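Local atomic coordinates of Phosphoglucomutase/phosphomannomutase family protein (Burkholderia thailandensis, PDB entry 3UW2), a protein that probably catalyses intramolecular phosphate transfer on hexose phosphates and binds a metal ion, here zinc. Residues Gln301-Val306 / Ala335-Thr340; Gly104-Ser109 / Arg357-Asp362. All blocks are in the same frame, centred on the assembly; numbering follows the deposited sequence.

Contact 1. Residues Gln301-Val306 / Ala335-Thr340; sequences QIIYDV and AKLRET. With EDO (1,2-ethanediol), chain H.
Ile-303 reaches from strand 301-305 onto helix 330-340, and this is the strand-on-helix packing of the third alpha/beta/alpha domain: a central strand of a mixed four-stranded sheet, paired with strands 322-326 and 344-346, packs against a nearly antiparallel helix, the axes of strand 301-305 and helical segment 335-340 being 161° apart and 9.7 Å at their closest. The tight part is a single methyl. With CG1 anti to the carbonyl carbon (chi1 -59°) and the chain extended beyond it (chi2 161°), Ile-303 CD1 is carried to the helix, where it meets Leu-337 CD1 at 3.9 Å and Leu-337 N at 3.7 Å. A branched aliphatic residue suits both the strand and this seat of side-chain carbon and helix backbone, to which Lys-336 adds its CG before its ammonium group turns away; Lys-336 also makes a cation-pi contact with Trp-326. Thr-340 OG1, 3.5 Å from Ile-303 CD1, donates to Lys-336 O at 2.9 Å and bonds to Ala-342 N in the loop beyond, consistent with a hydroxyl beside a methyl.

Toward solvent the packing thins. Ethanediol, probably from the crystallisation liquor, rests C1 on Ala-335 CB. Gln-301, partly exposed and long enough to bridge the gap, lays OE1 against Thr-340 CB at 3.5 Å. One water joins the two residues by donating to Gln-301 OE1 at 2.6 Å and to Thr-340 O at 2.8 Å.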
loop_
_atom_site.group_PDB
_atom_site.type_symbol
_atom_site.label_atom_id
_atom_site.label_comp_id
_atom_site.label_asym_id
_atom_site.label_seq_id
_atom_site.Cartn_x
_atom_site.Cartn_y
_atom_site.Cartn_z
ATOM N N GLN A 301 -20.546 -1.533 -0.340
ATOM C CA GLN A 301 -19.732 -0.623 0.510
ATOM C C GLN A 301 -18.432 -0.292 -0.212
ATOM O O GLN A 301 -17.917 -1.139 -0.916
ATOM C CB GLN A 301 -19.428 -1.280 1.849
ATOM C CG GLN A 301 -20.679 -1.320 2.748
ATOM C CD GLN A 301 -20.441 -2.101 4.013
ATOM O OE1 GLN A 301 -20.054 -3.312 3.996
ATOM N NE2 GLN A 301 -20.642 -1.414 5.138
ATOM N N ILE A 302 -17.911 0.921 -0.022
ATOM C CA ILE A 302 -16.580 1.275 -0.554
ATOM C C ILE A 302 -15.821 1.774 0.650
ATOM O O ILE A 302 -16.294 2.700 1.347
ATOM C CB ILE A 302 -16.678 2.417 -1.599
ATOM C CG1 ILE A 302 -17.623 2.030 -2.765
ATOM C CG2 ILE A 302 -15.260 2.881 -2.060
ATOM C CD1 ILE A 302 -17.173 0.840 -3.611
ATOM N N ILE A 303 -14.711 1.127 0.958
ATOM C CA ILE A 303 -13.923 1.447 2.162
ATOM C C ILE A 303 -12.780 2.437 1.860
ATOM O O ILE A 303 -12.056 2.266 0.895
ATOM C CB ILE A 303 -13.332 0.155 2.793
ATOM C CG1 ILE A 303 -14.492 -0.830 3.160
ATOM C CG2 ILE A 303 -12.495 0.526 4.065
ATOM C CD1 ILE A 303 -14.056 -2.316 3.367
ATOM N N TYR A 304 -12.604 3.454 2.700
ATOM C CA TYR A 304 -11.436 4.276 2.572
ATOM C C TYR A 304 -11.054 4.763 3.982
ATOM O O TYR A 304 -11.812 4.555 4.930
ATOM C CB TYR A 304 -11.736 5.462 1.655
ATOM C CG TYR A 304 -12.981 6.255 2.061
ATOM C CD1 TYR A 304 -12.883 7.402 2.883
ATOM C CD2 TYR A 304 -14.242 5.877 1.607
ATOM C CE1 TYR A 304 -14.002 8.139 3.228
ATOM C CE2 TYR A 304 -15.379 6.614 1.935
ATOM C CZ TYR A 304 -15.251 7.745 2.740
ATOM O OH TYR A 304 -16.382 8.488 3.060
ATOM N N ASP A 305 -9.923 5.452 4.126
ATOM C CA ASP A 305 -9.426 5.759 5.470
ATOM C C ASP A 305 -9.714 7.225 5.825
ATOM O O ASP A 305 -10.102 8.027 4.970
ATOM C CB ASP A 305 -7.939 5.351 5.560
ATOM C CG ASP A 305 -6.988 6.319 4.782
ATOM O OD1 ASP A 305 -7.213 6.598 3.572
ATOM O OD2 ASP A 305 -6.013 6.811 5.418
ATOM N N VAL A 306 -9.586 7.581 7.099
ATOM C CA VAL A 306 -9.827 8.931 7.557
ATOM C C VAL A 306 -8.949 10.071 6.998
ATOM O O VAL A 306 -9.170 11.252 7.335
ATOM C CB VAL A 306 -9.650 8.974 9.062
ATOM C CG1 VAL A 306 -10.863 8.292 9.757
ATOM C CG2 VAL A 306 -8.267 8.416 9.426
ATOM N N ALA A 335 -8.136 -6.044 6.695
ATOM C CA ALA A 335 -8.961 -6.793 7.648
ATOM C C ALA A 335 -10.424 -6.372 7.475
ATOM O O ALA A 335 -11.322 -7.183 7.580
ATOM C CB ALA A 335 -8.485 -6.500 9.093
ATOM N N LYS A 336 -10.677 -5.061 7.330
ATOM C CA LYS A 336 -12.043 -4.557 7.208
ATOM C C LYS A 336 -12.716 -5.051 5.898
ATOM O O LYS A 336 -13.871 -5.481 5.871
ATOM C CB LYS A 336 -12.045 -3.009 7.310
ATOM C CG LYS A 336 -13.454 -2.343 7.477
ATOM C CD LYS A 336 -14.095 -2.828 8.796
ATOM C CE LYS A 336 -15.315 -2.044 9.220
ATOM N NZ LYS A 336 -15.809 -2.636 10.521
ATOM N N LEU A 337 -11.966 -5.046 4.813
ATOM C CA LEU A 337 -12.429 -5.675 3.569
ATOM C C LEU A 337 -12.832 -7.151 3.752
ATOM O O LEU A 337 -13.868 -7.579 3.209
ATOM C CB LEU A 337 -11.264 -5.603 2.536
ATOM C CG LEU A 337 -11.369 -5.463 1.049
ATOM C CD1 LEU A 337 -12.455 -4.516 0.551
ATOM C CD2 LEU A 337 -9.979 -5.000 0.560
ATOM N N ARG A 338 -12.060 -7.915 4.515
ATOM C CA ARG A 338 -12.389 -9.314 4.749
ATOM C C ARG A 338 -13.599 -9.473 5.700
ATOM O O ARG A 338 -14.353 -10.428 5.592
ATOM C CB ARG A 338 -11.147 -10.136 5.235
ATOM C CG ARG A 338 -10.062 -10.216 4.117
ATOM C CD ARG A 338 -8.655 -10.498 4.694
ATOM N NE ARG A 338 -8.639 -11.689 5.572
ATOM C CZ ARG A 338 -8.545 -12.940 5.095
ATOM N NH1 ARG A 338 -8.521 -13.968 5.906
ATOM N NH2 ARG A 338 -8.424 -13.187 3.792
ATOM N N GLU A 339 -13.769 -8.524 6.601
ATOM C CA GLU A 339 -14.919 -8.546 7.521
ATOM C C GLU A 339 -16.252 -8.203 6.850
ATOM O O GLU A 339 -17.277 -8.667 7.304
ATOM C CB GLU A 339 -14.711 -7.575 8.662
ATOM C CG GLU A 339 -13.755 -8.134 9.657
ATOM C CD GLU A 339 -13.521 -7.200 10.819
ATOM O OE1 GLU A 339 -14.345 -6.255 11.058
ATOM O OE2 GLU A 339 -12.500 -7.453 11.486
ATOM N N THR A 340 -16.222 -7.360 5.820
ATOM C CA THR A 340 -17.421 -6.753 5.224
ATOM C C THR A 340 -17.754 -7.421 3.889
ATOM O O THR A 340 -18.911 -7.413 3.470
ATOM C CB THR A 340 -17.265 -5.243 4.950
ATOM O OG1 THR A 340 -16.129 -5.013 4.083
ATOM C CG2 THR A 340 -17.081 -4.496 6.229
HETATM C C1 EDO H . -9.856 -3.885 10.633
HETATM O O1 EDO H . -11.068 -4.462 11.214
HETATM C C2 EDO H . -9.344 -2.646 11.355
HETATM O O2 EDO H . -9.245 -2.880 12.778
HETATM O O HOH W 1 -20.411 -5.346 2.375
#

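Contact 2. Residues Gly104-Ser109 / Arg357-Asp362; sequences GYFAAS and RWYGFD
Phe-361 presents one ring face to Tyr-105, in an aromatic cluster that joins helix 101-107 of the first alpha/beta/alpha domain to the loop between strand 352-354 and helix 364-375 of the third. Tyr-105 CB sits over that face as a CH-pi contact, 3.7 Å from the centroid of the Phe-361 ring, while the Tyr-105 ring turns its edge to the same ring in an offset edge-to-face pair with planes at 61°. Phe-361 CG lies between its backbone N and carbonyl carbon (chi1 52°), which sends CZ to within 3.6 Å of Phe-106 CB.

A second offset edge-to-face pair is steeper: Phe-106 points its edge at the face of Tyr-359, the planes 81° apart and Phe-106 CE1 3.8 Å from Tyr-359 CE2; the Tyr-359 hydroxyl still bonds to Arg-184. Ser-109 is small enough to fit beside Tyr-359, and its OG, at the Phe-361 edge, donates to Tyr-105 O from above the carbonyl plane.

Asp-362, beside the zinc ligand Asp-268, brings this interdomain joint to the border of the metal site. Its carboxylate suits a polar end: OD1 lies 3.5 Å from Tyr-105 CE2, OD2 is held by His-351, and a water donates to OD2 at 2.8 Å while accepting from Tyr-105 OH at 2.5 Å.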
loop_
_atom_site.group_PDB
_atom_site.type_symbol
_atom_site.label_atom_id
_atom_site.label_comp_id
_atom_site.label_asym_id
_atom_site.label_seq_id
_atom_site.Cartn_x
_atom_site.Cartn_y
_atom_site.Cartn_z
ATOM N N GLY A 104 3.818 -11.896 -4.998
ATOM C CA GLY A 104 3.919 -12.845 -3.874
ATOM C C GLY A 104 2.502 -13.059 -3.258
ATOM O O GLY A 104 2.091 -14.228 -3.024
ATOM N N TYR A 105 1.715 -11.986 -3.091
ATOM C CA TYR A 105 0.326 -12.129 -2.587
ATOM C C TYR A 105 -0.479 -12.990 -3.559
ATOM O O TYR A 105 -1.261 -13.858 -3.161
ATOM C CB TYR A 105 -0.393 -10.781 -2.471
ATOM C CG TYR A 105 0.199 -9.814 -1.477
ATOM C CD1 TYR A 105 1.044 -10.223 -0.416
ATOM C CD2 TYR A 105 -0.094 -8.443 -1.597
ATOM C CE1 TYR A 105 1.551 -9.235 0.524
ATOM C CE2 TYR A 105 0.363 -7.528 -0.679
ATOM C CZ TYR A 105 1.197 -7.905 0.365
ATOM O OH TYR A 105 1.680 -6.843 1.222
ATOM N N PHE A 106 -0.241 -12.773 -4.854
ATOM C CA PHE A 106 -1.019 -13.483 -5.857
ATOM C C PHE A 106 -0.648 -14.984 -5.767
ATOM O O PHE A 106 -1.543 -15.868 -5.883
ATOM C CB PHE A 106 -0.721 -12.911 -7.243
ATOM C CG PHE A 106 -1.287 -13.757 -8.403
ATOM C CD1 PHE A 106 -2.621 -13.653 -8.771
ATOM C CD2 PHE A 106 -0.477 -14.630 -9.114
ATOM C CE1 PHE A 106 -3.131 -14.375 -9.844
ATOM C CE2 PHE A 106 -1.011 -15.425 -10.186
ATOM C CZ PHE A 106 -2.318 -15.283 -10.547
ATOM N N ALA A 107 0.654 -15.286 -5.595
ATOM C CA ALA A 107 1.077 -16.707 -5.445
ATOM C C ALA A 107 0.404 -17.360 -4.197
ATOM O O ALA A 107 0.152 -18.515 -4.186
ATOM C CB ALA A 107 2.623 -16.821 -5.345
ATOM N N ALA A 108 0.100 -16.567 -3.165
ATOM C CA ALA A 108 -0.513 -17.073 -1.955
ATOM C C ALA A 108 -2.065 -17.072 -2.121
ATOM O O ALA A 108 -2.804 -17.470 -1.209
ATOM C CB ALA A 108 -0.059 -16.222 -0.749
ATOM N N SER A 109 -2.545 -16.791 -3.340
ATOM C CA SER A 109 -4.002 -16.689 -3.580
ATOM C C SER A 109 -4.542 -17.733 -4.536
ATOM O O SER A 109 -5.775 -17.892 -4.622
ATOM C CB SER A 109 -4.370 -15.310 -4.139
ATOM O OG SER A 109 -4.013 -14.319 -3.157
ATOM N N ARG A 357 -13.589 -8.802 -9.104
ATOM C CA ARG A 357 -12.839 -9.362 -10.272
ATOM C C ARG A 357 -11.392 -9.689 -9.929
ATOM O O ARG A 357 -10.558 -9.919 -10.820
ATOM C CB ARG A 357 -12.842 -8.375 -11.463
ATOM C CG ARG A 357 -14.241 -8.154 -12.031
ATOM C CD ARG A 357 -14.315 -6.943 -12.980
ATOM N NE ARG A 357 -13.362 -7.036 -14.111
ATOM C CZ ARG A 357 -12.930 -5.972 -14.774
ATOM N NH1 ARG A 357 -13.349 -4.704 -14.452
ATOM N NH2 ARG A 357 -12.042 -6.150 -15.714
ATOM N N TRP A 358 -11.100 -9.714 -8.639
ATOM C CA TRP A 358 -9.713 -9.884 -8.207
ATOM C C TRP A 358 -9.599 -10.703 -6.921
ATOM O O TRP A 358 -10.429 -11.548 -6.684
ATOM C CB TRP A 358 -9.035 -8.500 -8.162
ATOM C CG TRP A 358 -7.502 -8.483 -8.020
ATOM C CD1 TRP A 358 -6.738 -7.792 -7.087
ATOM C CD2 TRP A 358 -6.547 -9.065 -8.948
ATOM N NE1 TRP A 358 -5.391 -7.960 -7.353
ATOM C CE2 TRP A 358 -5.231 -8.730 -8.455
ATOM C CE3 TRP A 358 -6.670 -9.877 -10.102
ATOM C CZ2 TRP A 358 -4.062 -9.168 -9.106
ATOM C CZ3 TRP A 358 -5.510 -10.306 -10.733
ATOM C CH2 TRP A 358 -4.238 -9.983 -10.237
ATOM N N TYR A 359 -8.592 -10.446 -6.068
ATOM C CA TYR A 359 -8.298 -11.298 -4.902
ATOM C C TYR A 359 -8.283 -10.476 -3.602
ATOM O O TYR A 359 -8.126 -11.020 -2.516
ATOM C CB TYR A 359 -6.899 -11.957 -5.086
ATOM C CG TYR A 359 -6.932 -12.842 -6.290
ATOM C CD1 TYR A 359 -7.453 -14.110 -6.200
ATOM C CD2 TYR A 359 -6.504 -12.373 -7.554
ATOM C CE1 TYR A 359 -7.521 -14.933 -7.335
ATOM C CE2 TYR A 359 -6.558 -13.183 -8.683
ATOM C CZ TYR A 359 -7.082 -14.431 -8.561
ATOM O OH TYR A 359 -7.181 -15.193 -9.689
ATOM N N GLY A 360 -8.406 -9.173 -3.725
ATOM C CA GLY A 360 -8.597 -8.359 -2.511
ATOM C C GLY A 360 -7.310 -7.871 -1.879
ATOM O O GLY A 360 -7.373 -7.151 -0.878
ATOM N N PHE A 361 -6.138 -8.202 -2.438
ATOM C CA PHE A 361 -4.867 -7.593 -1.962
ATOM C C PHE A 361 -4.561 -6.329 -2.765
ATOM O O PHE A 361 -4.972 -6.188 -3.942
ATOM C CB PHE A 361 -3.660 -8.571 -2.005
ATOM C CG PHE A 361 -3.465 -9.250 -3.348
ATOM C CD1 PHE A 361 -2.847 -8.570 -4.388
ATOM C CD2 PHE A 361 -3.862 -10.548 -3.540
ATOM C CE1 PHE A 361 -2.618 -9.164 -5.630
ATOM C CE2 PHE A 361 -3.652 -11.186 -4.781
ATOM C CZ PHE A 361 -3.037 -10.500 -5.817
ATOM N N ASP A 362 -3.849 -5.414 -2.116
ATOM C CA ASP A 362 -3.365 -4.214 -2.746
ATOM C C ASP A 362 -2.293 -4.586 -3.807
ATOM O O ASP A 362 -1.438 -5.466 -3.587
ATOM C CB ASP A 362 -2.834 -3.196 -1.682
ATOM C CG ASP A 362 -1.881 -3.821 -0.650
ATOM O OD1 ASP A 362 -2.042 -5.043 -0.355
ATOM O OD2 ASP A 362 -0.974 -3.066 -0.095
HETATM O O HOH W 2 1.282 -4.431 0.847
#

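How the contacts relate
Contact 1 is internal to the third domain, whereas contact 2 ties that domain to the first; along the chain, contact 1 is nested within the loop that contact 2 closes. Their centres are 16 Å apart, yet they touch where Leu-337 CD2 packs 3.7 Å from Gly-360 O, so the helix resting on strand 301-305 also abuts the loop that meets helix 101-107. Their relation to the metal differs. Contact 1 lies away from the zinc site of Asp-264, Asp-266 and Asp-268, while the side chain of Asp-362 in contact 2 is about 7 Å from the zinc ion and about 4 Å from the side chain of Asp-268.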